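Spermidine/putrescine ABC transporter, periplasmic binding protein (Treponema pallidum, PDB 2V84) probably binds polyamines such as spermidine and putrescine, acting as the extracytoplasmic receptor of an ABC transport system. Local coordinates at residues F83-I86 and M87-H91; A172-S176 and L177-V181; E234-E237 and A238-E241; W148-F151 and S152-D155; H273-I276 and N277-E281. All blocks are in the same frame, centred on the assembly; numbering follows the deposited sequence.

The chain folds into the two lobes of a periplasmic binding protein, and its five local contacts divide between them. Interactions 1 and 5, whose centres lie 23 Å apart, belong to the lobe built on strands 26-32, 51-57 and 76-77; interactions 2, 3 and 4 belong to the other. Only interactions 2 and 4 touch: S176 OG lies 3.3 Å from W148 CB, and A172 CB packs 3.7 Å from W148 CD2. Interactions 1 and 2 come nearest to the predicted spermidine site, the side chains of F83 and V181 standing about 7 Å and about 5 Å from that of R167. Interactions 3 and 5 lie away from it, 33 Å apart between centres.

Interaction 1. Residues F83-I86 and M87-H91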
loop_
_atom_site.group_PDB
_atom_site.type_symbol
_atom_site.label_atom_id
_atom_site.label_comp_id
_atom_site.label_asym_id
_atom_site.label_seq_id
_atom_site.Cartn_x
_atom_site.Cartn_y
_atom_site.Cartn_z
ATOM N N PHE A 83 -9.404 -3.611 -4.345
ATOM C CA PHE A 83 -9.696 -5.048 -4.366
ATOM C C PHE A 83 -10.739 -5.476 -3.342
ATOM O O PHE A 83 -11.412 -6.486 -3.548
ATOM C CB PHE A 83 -8.425 -5.885 -4.229
ATOM C CG PHE A 83 -7.697 -6.052 -5.519
ATOM C CD1 PHE A 83 -6.838 -5.053 -5.969
ATOM C CD2 PHE A 83 -7.903 -7.180 -6.314
ATOM C CE1 PHE A 83 -6.184 -5.188 -7.186
ATOM C CE2 PHE A 83 -7.231 -7.322 -7.538
ATOM C CZ PHE A 83 -6.377 -6.318 -7.959
ATOM N N VAL A 84 -10.923 -4.723 -2.252
ATOM C CA VAL A 84 -12.077 -5.054 -1.385
ATOM C C VAL A 84 -13.404 -4.817 -2.131
ATOM O O VAL A 84 -14.339 -5.670 -2.083
ATOM C CB VAL A 84 -12.039 -4.328 -0.024
ATOM C CG1 VAL A 84 -13.336 -4.607 0.770
ATOM C CG2 VAL A 84 -10.828 -4.800 0.786
ATOM N N SER A 85 -13.485 -3.687 -2.827
ATOM C CA SER A 85 -14.688 -3.316 -3.569
ATOM C C SER A 85 -14.978 -4.289 -4.723
ATOM O O SER A 85 -16.111 -4.771 -4.875
ATOM C CB SER A 85 -14.585 -1.868 -4.040
ATOM O OG SER A 85 -15.645 -1.514 -4.933
ATOM N N ILE A 86 -13.949 -4.605 -5.510
ATOM C CA ILE A 86 -14.038 -5.633 -6.569
ATOM C C ILE A 86 -14.553 -6.957 -6.021
ATOM O O ILE A 86 -15.474 -7.568 -6.599
ATOM C CB ILE A 86 -12.644 -5.886 -7.266
ATOM C CG1 ILE A 86 -12.223 -4.688 -8.119
ATOM C CG2 ILE A 86 -12.673 -7.156 -8.108
ATOM C CD1 ILE A 86 -10.700 -4.584 -8.390
ATOM N N MET A 87 -13.965 -7.399 -4.908
ATOM C CA MET A 87 -14.283 -8.720 -4.344
ATOM C C MET A 87 -15.646 -8.788 -3.663
ATOM O O MET A 87 -16.271 -9.853 -3.645
ATOM C CB MET A 87 -13.201 -9.188 -3.378
ATOM C CG MET A 87 -11.869 -9.458 -4.068
ATOM S SD MET A 87 -10.579 -9.520 -2.831
ATOM C CE MET A 87 -10.364 -11.284 -2.771
ATOM N N LYS A 88 -16.103 -7.662 -3.116
ATOM C CA LYS A 88 -17.488 -7.563 -2.632
ATOM C C LYS A 88 -18.513 -7.780 -3.759
ATOM O O LYS A 88 -19.486 -8.529 -3.600
ATOM C CB LYS A 88 -17.725 -6.216 -1.941
ATOM C CG LYS A 88 -17.490 -6.242 -0.443
ATOM C CD LYS A 88 -17.563 -4.857 0.156
ATOM C CE LYS A 88 -18.991 -4.417 0.398
ATOM N NZ LYS A 88 -19.013 -3.251 1.325
ATOM N N ARG A 89 -18.290 -7.142 -4.907
ATOM C CA ARG A 89 -19.256 -7.241 -6.014
ATOM C C ARG A 89 -19.278 -8.626 -6.662
ATOM O O ARG A 89 -20.319 -9.076 -7.175
ATOM C CB ARG A 89 -18.988 -6.173 -7.063
ATOM C CG ARG A 89 -19.007 -4.743 -6.517
ATOM C CD ARG A 89 -19.169 -3.771 -7.652
ATOM N NE ARG A 89 -18.127 -3.942 -8.655
ATOM C CZ ARG A 89 -17.206 -3.031 -8.895
ATOM N NH1 ARG A 89 -17.231 -1.899 -8.210
ATOM N NH2 ARG A 89 -16.266 -3.237 -9.813
ATOM N N LYS A 90 -18.126 -9.288 -6.628
ATOM C CA LYS A 90 -17.967 -10.658 -7.101
ATOM C C LYS A 90 -18.337 -11.673 -6.032
ATOM O O LYS A 90 -18.247 -12.877 -6.265
ATOM C CB LYS A 90 -16.521 -10.893 -7.554
ATOM C CG LYS A 90 -16.164 -10.260 -8.884
ATOM C CD LYS A 90 -15.103 -11.087 -9.622
ATOM C CE LYS A 90 -14.955 -10.633 -11.068
ATOM N NZ LYS A 90 -14.529 -11.743 -11.973
ATOM N N HIS A 91 -18.736 -11.178 -4.857
ATOM C CA HIS A 91 -19.216 -12.008 -3.739
ATOM C C HIS A 91 -18.185 -12.997 -3.220
ATOM O O HIS A 91 -18.513 -14.144 -2.931
ATOM C CB HIS A 91 -20.503 -12.736 -4.125
ATOM C CG HIS A 91 -21.553 -11.832 -4.677
ATOM N ND1 HIS A 91 -22.299 -10.989 -3.881
ATOM C CD2 HIS A 91 -21.987 -11.639 -5.946
ATOM C CE1 HIS A 91 -23.157 -10.324 -4.633
ATOM N NE2 HIS A 91 -22.985 -10.696 -5.891
#
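S85 O lies over one face of the R89 guanidinium, 4.2 Å above its plane and offset toward the rim, while the R89 methylene CG rests on the same oxygen. Two further flat groups are covered by near neighbours: I86 CD1 sits above the centre of the F83 ring, and R89 O faces the H91 ring. All of this belongs to the last turns of helix 81-89, which closes in a Schellman motif: H91 takes a positive phi of 61°, and H91 N to K88 O (3.0 Å) is one of the two bonds that return to the last turn. Before that, four regular i to i+4 bonds run from M87, K88, R89 and K90 back to F83, V84, S85 and I86.

With CG anti to the carbonyl carbon (chi1 -66°) the M87 chain starts back along the helix, and M87 SD comes to 3.2 Å from F83 O; M87 N bonds to that same oxygen over 3.0 Å. The M87 side chain also packs on M63 and F64 of helix 60-67. On another side of the helix, the K88 chain passes V84 before its ammonium reaches a salt bridge with D118 and a hydrogen bond with Y117 O. R89 likewise ends in a salt bridge, to D325.

The F83 side chain lies about 7 Å from that of R167, a residue of the predicted spermidine site, and about 6 Å from a bound MES molecule, probably from the crystallisation liquor. Beside V84, the lysine contributes only aliphatic carbon, with K88 CD 4.3 Å from V84 CG1.

Interaction 2. Residues A172-S176 and L177-V181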
loop_
_atom_site.group_PDB
_atom_site.type_symbol
_atom_site.label_atom_id
_atom_site.label_comp_id
_atom_site.label_asym_id
_atom_site.label_seq_id
_atom_site.Cartn_x
_atom_site.Cartn_y
_atom_site.Cartn_z
ATOM N N ALA A 172 -0.290 9.037 -9.936
ATOM C CA ALA A 172 0.630 10.175 -9.786
ATOM C C ALA A 172 0.495 11.181 -10.920
ATOM O O ALA A 172 0.539 12.387 -10.687
ATOM C CB ALA A 172 2.033 9.684 -9.690
ATOM N N ALA A 173 0.339 10.683 -12.144
ATOM C CA ALA A 173 0.151 11.534 -13.323
ATOM C C ALA A 173 -1.175 12.274 -13.264
ATOM O O ALA A 173 -1.229 13.484 -13.500
ATOM C CB ALA A 173 0.249 10.717 -14.588
ATOM N N LEU A 174 -2.232 11.543 -12.931
ATOM C CA LEU A 174 -3.571 12.132 -12.725
ATOM C C LEU A 174 -3.558 13.211 -11.645
ATOM O O LEU A 174 -4.048 14.318 -11.875
ATOM C CB LEU A 174 -4.574 11.044 -12.370
ATOM C CG LEU A 174 -5.014 10.168 -13.548
ATOM C CD1 LEU A 174 -5.653 8.863 -13.074
ATOM C CD2 LEU A 174 -5.954 10.946 -14.456
ATOM N N ALA A 175 -2.985 12.882 -10.478
ATOM C CA ALA A 175 -2.813 13.819 -9.378
ATOM C C ALA A 175 -2.113 15.106 -9.842
ATOM O O ALA A 175 -2.647 16.198 -9.665
ATOM C CB ALA A 175 -2.061 13.164 -8.230
ATOM N N SER A 176 -0.939 14.964 -10.455
ATOM C CA SER A 176 -0.191 16.106 -11.001
ATOM C C SER A 176 -1.023 16.999 -11.909
ATOM O O SER A 176 -0.910 18.219 -11.834
ATOM C CB SER A 176 1.035 15.639 -11.780
ATOM O OG SER A 176 1.905 14.927 -10.937
ATOM N N LEU A 177 -1.848 16.389 -12.759
ATOM C CA LEU A 177 -2.743 17.123 -13.675
ATOM C C LEU A 177 -4.050 17.615 -13.038
ATOM O O LEU A 177 -4.949 18.094 -13.752
ATOM C CB LEU A 177 -3.068 16.261 -14.898
ATOM C CG LEU A 177 -1.867 15.903 -15.783
ATOM C CD1 LEU A 177 -2.161 14.682 -16.638
ATOM C CD2 LEU A 177 -1.459 17.099 -16.633
ATOM N N GLY A 178 -4.164 17.487 -11.713
ATOM C CA GLY A 178 -5.332 17.986 -10.985
ATOM C C GLY A 178 -6.565 17.126 -11.176
ATOM O O GLY A 178 -7.702 17.554 -10.916
ATOM N N TYR A 179 -6.344 15.898 -11.632
ATOM C CA TYR A 179 -7.434 14.960 -11.859
ATOM C C TYR A 179 -7.519 13.899 -10.760
ATOM O O TYR A 179 -6.530 13.593 -10.089
ATOM C CB TYR A 179 -7.275 14.304 -13.228
ATOM C CG TYR A 179 -7.273 15.280 -14.391
ATOM C CD1 TYR A 179 -8.112 16.402 -14.392
ATOM C CD2 TYR A 179 -6.465 15.064 -15.505
ATOM C CE1 TYR A 179 -8.124 17.294 -15.454
ATOM C CE2 TYR A 179 -6.471 15.948 -16.578
ATOM C CZ TYR A 179 -7.312 17.059 -16.548
ATOM O OH TYR A 179 -7.342 17.937 -17.607
ATOM N N ASN A 180 -8.709 13.337 -10.571
ATOM C CA ASN A 180 -8.878 12.320 -9.549
ATOM C C ASN A 180 -8.061 11.075 -9.880
ATOM O O ASN A 180 -8.144 10.574 -11.010
ATOM C CB ASN A 180 -10.356 11.953 -9.378
ATOM C CG ASN A 180 -10.617 11.288 -8.054
ATOM O OD1 ASN A 180 -10.429 10.085 -7.902
ATOM N ND2 ASN A 180 -11.014 12.084 -7.068
ATOM N N VAL A 181 -7.275 10.577 -8.921
ATOM C CA VAL A 181 -6.484 9.367 -9.172
ATOM C C VAL A 181 -7.368 8.169 -9.528
ATOM O O VAL A 181 -6.877 7.131 -9.980
ATOM C CB VAL A 181 -5.444 9.013 -8.017
ATOM C CG1 VAL A 181 -4.712 10.257 -7.528
ATOM C CG2 VAL A 181 -6.086 8.307 -6.874
#
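G178 N reaches A175 O from far above the carbonyl plane, 57° out of it, yet the bond is short at 2.9 Å. The next amide behaves similarly: Y179 N meets L174 O at 2.8 Å, also from above the plane of that carbonyl. Just before G178, L177 N still makes an ordinary helical bond to A173 O, and the L177 side chain folds back over that carbonyl, CG lying 3.4 Å from the oxygen.

The nested pair of bonds, Y179 to L174 and G178 to A175, with G178 at a phi of 74°, is a Schellman motif that ends helix 166-176. Beyond it the chain turns back alongside the helix, and apolar side chains close the bend. L174 and Y179 cross at about a right angle, L174 CD2 touching Y179 CB at 3.8 Å. The other methyl, CD1, lies against the backbone oxygens of N180 and V181. V181 CG1, turned anti to its own carbonyl carbon (chi1 -43°), packs 4.0 Å from A175 CB.

L177 O lies 3.5 Å above the centre of the Y179 ring, whose hydroxyl goes on to Q191 of helix 186-200. Within the last helical turn S176 adds a second donor to A172 O: OG gives a bond of 2.9 Å, while S176 N approaches from the opposite face of the carbonyl plane. V181 O accepts a hydrogen bond from NH2 of R167, a residue of the predicted spermidine site.

Interaction 3. Residues E234-E237 and A238-E241; sequences ETPE and AMHE
Two overlapping beta turns carry the backbone, M239 N bonding to P236 O at 2.9 Å and H240 N to E237 O at 3.2 Å. They coil the loop between helix 228-234 and strand 243-246 at the protein surface, away from the predicted ligand site.

H240 folds back over this coil. With CG anti to the carbonyl carbon (chi1 -75°), its imidazole lies against E237, whose CA stands over the ring centre in a CH-pi contact, 3.7 Å from the centroid and almost on the ring normal. At the ring's edge NE2 donates to T235 O; the bond is bent, with an angle of 132° at the hydrogen, and the oxygen is tilted somewhat from the ring plane. F232 of the preceding helix meets the same ring edge-to-face, so that the imidazole spans the loop and the helix before it.

Two apolar contacts add to this. P236 CG approaches M239 CG, and the T235 and M239 side chains cross at about a right angle, the methyl T235 CG2 lying 3.7 Å from M239 CB.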
loop_
_atom_site.group_PDB
_atom_site.type_symbol
_atom_site.label_atom_id
_atom_site.label_comp_id
_atom_site.label_asym_id
_atom_site.label_seq_id
_atom_site.Cartn_x
_atom_site.Cartn_y
_atom_site.Cartn_z
ATOM N N GLU A 234 16.732 -0.954 3.216
ATOM C CA GLU A 234 17.771 -1.359 2.280
ATOM C C GLU A 234 19.025 -0.485 2.295
ATOM O O GLU A 234 20.054 -0.851 1.713
ATOM C CB GLU A 234 17.177 -1.373 0.882
ATOM C CG GLU A 234 18.013 -2.082 -0.136
ATOM C CD GLU A 234 17.615 -3.518 -0.299
ATOM O OE1 GLU A 234 16.395 -3.815 -0.215
ATOM O OE2 GLU A 234 18.528 -4.338 -0.524
ATOM N N THR A 235 18.950 0.674 2.941
ATOM C CA THR A 235 20.099 1.581 3.013
ATOM C C THR A 235 20.623 1.578 4.440
ATOM O O THR A 235 19.829 1.679 5.371
ATOM C CB THR A 235 19.708 3.030 2.583
ATOM O OG1 THR A 235 19.369 3.046 1.193
ATOM C CG2 THR A 235 20.863 3.996 2.788
ATOM N N PRO A 236 21.963 1.471 4.625
ATOM C CA PRO A 236 22.505 1.448 5.989
ATOM C C PRO A 236 22.051 2.666 6.781
ATOM O O PRO A 236 21.899 3.741 6.208
ATOM C CB PRO A 236 24.031 1.483 5.785
ATOM C CG PRO A 236 24.257 1.815 4.358
ATOM C CD PRO A 236 23.025 1.379 3.608
ATOM N N GLU A 237 21.830 2.487 8.081
ATOM C CA GLU A 237 21.325 3.555 8.949
ATOM C C GLU A 237 22.204 4.816 8.900
ATOM O O GLU A 237 21.699 5.943 8.992
ATOM C CB GLU A 237 21.201 3.048 10.388
ATOM C CG GLU A 237 20.042 3.645 11.179
ATOM C CD GLU A 237 20.319 3.656 12.675
ATOM O OE1 GLU A 237 21.169 4.457 13.110
ATOM O OE2 GLU A 237 19.684 2.866 13.418
ATOM N N ALA A 238 23.512 4.609 8.746
ATOM C CA ALA A 238 24.483 5.691 8.622
ATOM C C ALA A 238 24.148 6.652 7.487
ATOM O O ALA A 238 24.477 7.839 7.556
ATOM C CB ALA A 238 25.888 5.120 8.428
ATOM N N MET A 239 23.495 6.136 6.449
ATOM C CA MET A 239 23.261 6.898 5.228
ATOM C C MET A 239 21.839 7.458 5.101
ATOM O O MET A 239 21.528 8.161 4.142
ATOM C CB MET A 239 23.665 6.077 3.993
ATOM C CG MET A 239 25.174 5.913 3.848
ATOM S SD MET A 239 25.994 7.504 4.111
ATOM C CE MET A 239 27.734 7.092 3.959
ATOM N N HIS A 240 21.016 7.187 6.108
ATOM C CA HIS A 240 19.640 7.680 6.185
ATOM C C HIS A 240 19.491 9.206 6.164
ATOM O O HIS A 240 18.533 9.718 5.594
ATOM C CB HIS A 240 18.949 7.095 7.425
ATOM C CG HIS A 240 18.574 5.655 7.280
ATOM N ND1 HIS A 240 17.756 5.006 8.179
ATOM C CD2 HIS A 240 18.879 4.745 6.324
ATOM C CE1 HIS A 240 17.585 3.754 7.792
ATOM N NE2 HIS A 240 18.253 3.571 6.667
ATOM N N GLU A 241 20.437 9.923 6.779
ATOM C CA GLU A 241 20.379 11.388 6.835
ATOM C C GLU A 241 20.474 12.027 5.445
ATOM O O GLU A 241 20.134 13.200 5.266
ATOM C CB GLU A 241 21.481 11.949 7.742
ATOM C CG GLU A 241 22.900 11.640 7.281
ATOM C CD GLU A 241 23.977 12.161 8.238
ATOM O OE1 GLU A 241 23.890 11.896 9.462
ATOM O OE2 GLU A 241 24.923 12.815 7.750
#

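Interaction 4. Residues W148-F151 and S152-D155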
loop_
_atom_site.group_PDB
_atom_site.type_symbol
_atom_site.label_atom_id
_atom_site.label_comp_id
_atom_site.label_asym_id
_atom_site.label_seq_id
_atom_site.Cartn_x
_atom_site.Cartn_y
_atom_site.Cartn_z
ATOM N N TRP A 148 5.988 15.375 -8.114
ATOM C CA TRP A 148 6.103 14.310 -9.130
ATOM C C TRP A 148 6.872 14.749 -10.373
ATOM O O TRP A 148 7.376 13.917 -11.119
ATOM C CB TRP A 148 4.706 13.813 -9.550
ATOM C CG TRP A 148 3.981 13.156 -8.397
ATOM C CD1 TRP A 148 2.956 13.683 -7.677
ATOM C CD2 TRP A 148 4.273 11.876 -7.804
ATOM N NE1 TRP A 148 2.590 12.819 -6.669
ATOM C CE2 TRP A 148 3.375 11.700 -6.726
ATOM C CE3 TRP A 148 5.199 10.864 -8.085
ATOM C CZ2 TRP A 148 3.379 10.551 -5.915
ATOM C CZ3 TRP A 148 5.208 9.720 -7.284
ATOM C CH2 TRP A 148 4.288 9.568 -6.217
ATOM N N SER A 149 6.879 16.050 -10.650
ATOM C CA SER A 149 7.544 16.541 -11.835
ATOM C C SER A 149 9.047 16.324 -11.732
ATOM O O SER A 149 9.781 16.630 -12.666
ATOM C CB SER A 149 7.210 18.005 -12.067
ATOM O OG SER A 149 5.874 18.105 -12.587
ATOM N N ILE A 150 9.511 15.787 -10.605
ATOM C CA ILE A 150 10.943 15.467 -10.464
ATOM C C ILE A 150 11.331 14.420 -11.522
ATOM O O ILE A 150 12.472 14.336 -11.971
ATOM C CB ILE A 150 11.288 14.969 -9.031
ATOM C CG1 ILE A 150 12.815 14.922 -8.842
ATOM C CG2 ILE A 150 10.608 13.605 -8.718
ATOM C CD1 ILE A 150 13.260 15.003 -7.386
ATOM N N PHE A 151 10.351 13.632 -11.953
ATOM C CA PHE A 151 10.625 12.622 -12.968
ATOM C C PHE A 151 10.769 13.161 -14.397
ATOM O O PHE A 151 11.170 12.433 -15.299
ATOM C CB PHE A 151 9.608 11.470 -12.850
ATOM C CG PHE A 151 9.731 10.717 -11.558
ATOM C CD1 PHE A 151 10.828 9.885 -11.341
ATOM C CD2 PHE A 151 8.758 10.845 -10.549
ATOM C CE1 PHE A 151 10.973 9.182 -10.148
ATOM C CE2 PHE A 151 8.880 10.155 -9.357
ATOM C CZ PHE A 151 10.003 9.325 -9.147
ATOM N N SER A 152 10.493 14.450 -14.588
ATOM C CA SER A 152 10.713 15.073 -15.883
ATOM C C SER A 152 12.093 15.754 -15.975
ATOM O O SER A 152 12.398 16.404 -16.978
ATOM C CB SER A 152 9.585 16.055 -16.183
ATOM O OG SER A 152 9.798 17.217 -15.422
ATOM N N ARG A 153 12.921 15.585 -14.940
ATOM C CA ARG A 153 14.261 16.187 -14.908
ATOM C C ARG A 153 15.238 15.464 -15.814
ATOM O O ARG A 153 15.692 14.381 -15.490
ATOM C CB ARG A 153 14.814 16.212 -13.488
ATOM C CG ARG A 153 14.124 17.260 -12.670
ATOM C CD ARG A 153 14.800 17.546 -11.384
ATOM N NE ARG A 153 16.219 17.919 -11.469
ATOM C CZ ARG A 153 16.888 18.312 -10.397
ATOM N NH1 ARG A 153 16.241 18.419 -9.245
ATOM N NH2 ARG A 153 18.168 18.625 -10.456
ATOM N N LYS A 154 15.563 16.093 -16.939
ATOM C CA LYS A 154 16.498 15.531 -17.924
ATOM C C LYS A 154 17.937 15.381 -17.435
ATOM O O LYS A 154 18.645 14.487 -17.910
ATOM C CB LYS A 154 16.416 16.280 -19.263
ATOM C CG LYS A 154 15.091 15.977 -19.988
ATOM C CD LYS A 154 15.095 16.283 -21.490
ATOM C CE LYS A 154 13.659 16.205 -22.040
ATOM N NZ LYS A 154 13.537 16.354 -23.527
ATOM N N ASP A 155 18.329 16.217 -16.467
ATOM C CA ASP A 155 19.635 16.141 -15.802
ATOM C C ASP A 155 19.833 14.918 -14.895
ATOM O O ASP A 155 20.965 14.597 -14.505
ATOM C CB ASP A 155 19.967 17.453 -15.067
ATOM C CG ASP A 155 19.071 17.722 -13.857
ATOM O OD1 ASP A 155 17.837 17.552 -13.925
ATOM O OD2 ASP A 155 19.615 18.153 -12.819
#
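S152, the first residue after F151, sends two donors to S149 O in a turn of 3-10 type. S152 N bonds to that oxygen at 3.0 Å from well above the carbonyl plane, and S152 OG at 2.8 Å within the plane, on a lone pair. The hydroxyl can do so because it stands between its own backbone N and carbonyl carbon (chi1 76°), which turns it back over the preceding turn. The OG bond holds the serine rotamer, and S149 O is gripped by two donors from different directions.

R153 carries the i to i+3 pattern one step further, its N meeting I150 O at 3.3 Å. Its CB and CG both lie 3.4 Å from that same oxygen. The side chain passes I150 at a slant, CD coming to within 4.2 Å of I150 CG1. The I150 and F151 side chains pack on I134 and V223 of neighbouring strands; I150 CG2 lies over one face of the F151 ring, toward its rim. The turn, within the loop between strands 125-137 and 160-162, thus packs its apolar side chains on the sheet.

D155 lies in another 3-10 segment, which starts at K154, and its carboxylate receives the R153 guanidinium side-on. The two groups share nearly one plane, with each oxygen using its syn lone pair. The remaining nitrogen, NH1, bonds to S143 O, so the guanidinium joins two loop residues. Both N-H...O bonds of the salt bridge are nearly straight (169° and 170°): R153 NE lies 3.0 Å from D155 OD1, and R153 NH2 2.8 Å from D155 OD2.

Interaction 5. Residues H273-I276 and N277-E281; sequences HAFI and NFFLE
F275, F278 and F279 form the tightly packed side of helix 269-279, in the last turns of this alpha-helix. In all three, CG stands anti to the backbone N, as in F275 (chi1 -173°), and the rings swing away from the helix axis into the lobe. F275 CE2 lies 4.2 Å from F279 CD1, the two side chains running at a slant to each other, while F275 CE1 makes a looser contact with F278 CD1. Rings from outside extend the cluster: F44 meets both F275 and F278 edge-to-face, Y127 stacks on F279, and F260 meets F279 edge-to-face. The helix is thereby held between helix 38-48 and strand 254-260.

The backbone keeps regular helical bonds, the shortest from F279 N to F275 O at 2.8 Å. I276 extends the apolar side to L280, CG2 approaching CD1 at 4.3 Å. There the helix ends: E281 N turns back to F278 O at 3.0 Å, and E281 takes the N-cap position of helix 282-292.

The side of A274 and N277, by contrast, is partly exposed. A274 O already takes the amide of F278, and N277 OD1 has a further hydrogen bond outside the two segments, while ND2 faces a water. This water bridges the two residues, donating to A274 O at 2.8 Å and accepting from N277 ND2 at 3.2 Å.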
loop_
_atom_site.group_PDB
_atom_site.type_symbol
_atom_site.label_atom_id
_atom_site.label_comp_id
_atom_site.label_asym_id
_atom_site.label_seq_id
_atom_site.Cartn_x
_atom_site.Cartn_y
_atom_site.Cartn_z
ATOM N N HIS A 273 -11.161 -13.972 13.255
ATOM C CA HIS A 273 -11.572 -12.785 14.011
ATOM C C HIS A 273 -10.582 -12.512 15.147
ATOM O O HIS A 273 -10.270 -11.362 15.451
ATOM C CB HIS A 273 -12.967 -12.996 14.609
ATOM C CG HIS A 273 -14.080 -12.945 13.608
ATOM N ND1 HIS A 273 -14.441 -14.027 12.841
ATOM C CD2 HIS A 273 -14.907 -11.935 13.244
ATOM C CE1 HIS A 273 -15.465 -13.700 12.069
ATOM N NE2 HIS A 273 -15.759 -12.434 12.289
ATOM N N ALA A 274 -10.096 -13.583 15.769
ATOM C CA ALA A 274 -9.226 -13.481 16.927
ATOM C C ALA A 274 -7.901 -12.876 16.520
ATOM O O ALA A 274 -7.283 -12.128 17.283
ATOM C CB ALA A 274 -9.017 -14.859 17.569
ATOM N N PHE A 275 -7.465 -13.190 15.311
ATOM C CA PHE A 275 -6.228 -12.614 14.836
ATOM C C PHE A 275 -6.356 -11.139 14.497
ATOM O O PHE A 275 -5.483 -10.357 14.854
ATOM C CB PHE A 275 -5.639 -13.399 13.672
ATOM C CG PHE A 275 -4.276 -12.912 13.282
ATOM C CD1 PHE A 275 -3.139 -13.406 13.920
ATOM C CD2 PHE A 275 -4.131 -11.914 12.313
ATOM C CE1 PHE A 275 -1.871 -12.931 13.578
ATOM C CE2 PHE A 275 -2.867 -11.431 11.967
ATOM C CZ PHE A 275 -1.738 -11.944 12.600
ATOM N N ILE A 276 -7.459 -10.733 13.865
ATOM C CA ILE A 276 -7.684 -9.316 13.594
ATOM C C ILE A 276 -7.745 -8.545 14.917
ATOM O O ILE A 276 -7.166 -7.461 15.056
ATOM C CB ILE A 276 -9.028 -9.098 12.800
ATOM C CG1 ILE A 276 -8.987 -9.864 11.459
ATOM C CG2 ILE A 276 -9.313 -7.602 12.587
ATOM C CD1 ILE A 276 -10.343 -9.905 10.724
ATOM N N ASN A 277 -8.474 -9.114 15.878
ATOM C CA ASN A 277 -8.566 -8.544 17.209
ATOM C C ASN A 277 -7.181 -8.433 17.878
ATOM O O ASN A 277 -6.871 -7.418 18.479
ATOM C CB ASN A 277 -9.549 -9.346 18.075
ATOM C CG ASN A 277 -9.989 -8.582 19.303
ATOM O OD1 ASN A 277 -10.484 -7.466 19.195
ATOM N ND2 ASN A 277 -9.805 -9.178 20.483
ATOM N N PHE A 278 -6.350 -9.468 17.735
ATOM C CA PHE A 278 -4.987 -9.499 18.288
ATOM C C PHE A 278 -4.104 -8.419 17.633
ATOM O O PHE A 278 -3.390 -7.671 18.304
ATOM C CB PHE A 278 -4.405 -10.907 18.069
ATOM C CG PHE A 278 -2.936 -11.044 18.393
ATOM C CD1 PHE A 278 -1.959 -10.795 17.418
ATOM C CD2 PHE A 278 -2.528 -11.503 19.645
ATOM C CE1 PHE A 278 -0.586 -10.954 17.713
ATOM C CE2 PHE A 278 -1.158 -11.670 19.947
ATOM C CZ PHE A 278 -0.198 -11.396 18.979
ATOM N N PHE A 279 -4.182 -8.331 16.319
ATOM C CA PHE A 279 -3.340 -7.411 15.544
ATOM C C PHE A 279 -3.629 -5.957 15.915
ATOM O O PHE A 279 -2.731 -5.106 15.935
ATOM C CB PHE A 279 -3.597 -7.675 14.064
ATOM C CG PHE A 279 -2.604 -7.048 13.144
ATOM C CD1 PHE A 279 -1.365 -7.654 12.909
ATOM C CD2 PHE A 279 -2.923 -5.867 12.479
ATOM C CE1 PHE A 279 -0.442 -7.061 12.028
ATOM C CE2 PHE A 279 -2.015 -5.279 11.587
ATOM C CZ PHE A 279 -0.768 -5.882 11.377
ATOM N N LEU A 280 -4.898 -5.687 16.230
ATOM C CA LEU A 280 -5.340 -4.349 16.623
ATOM C C LEU A 280 -5.179 -4.034 18.120
ATOM O O LEU A 280 -5.566 -2.953 18.554
ATOM C CB LEU A 280 -6.789 -4.100 16.202
ATOM C CG LEU A 280 -7.066 -4.013 14.689
ATOM C CD1 LEU A 280 -8.563 -3.854 14.464
ATOM C CD2 LEU A 280 -6.287 -2.907 14.009
ATOM N N GLU A 281 -4.633 -4.968 18.896
ATOM C CA GLU A 281 -4.201 -4.654 20.258
ATOM C C GLU A 281 -3.102 -3.593 20.154
ATOM O O GLU A 281 -2.192 -3.759 19.360
ATOM C CB GLU A 281 -3.675 -5.903 20.960
ATOM C CG GLU A 281 -3.851 -5.888 22.466
ATOM C CD GLU A 281 -5.303 -5.972 22.917
ATOM O OE1 GLU A 281 -5.939 -7.050 22.732
ATOM O OE2 GLU A 281 -5.793 -4.967 23.498
HETATM O O HOH W 1 -7.736 -11.626 20.004
#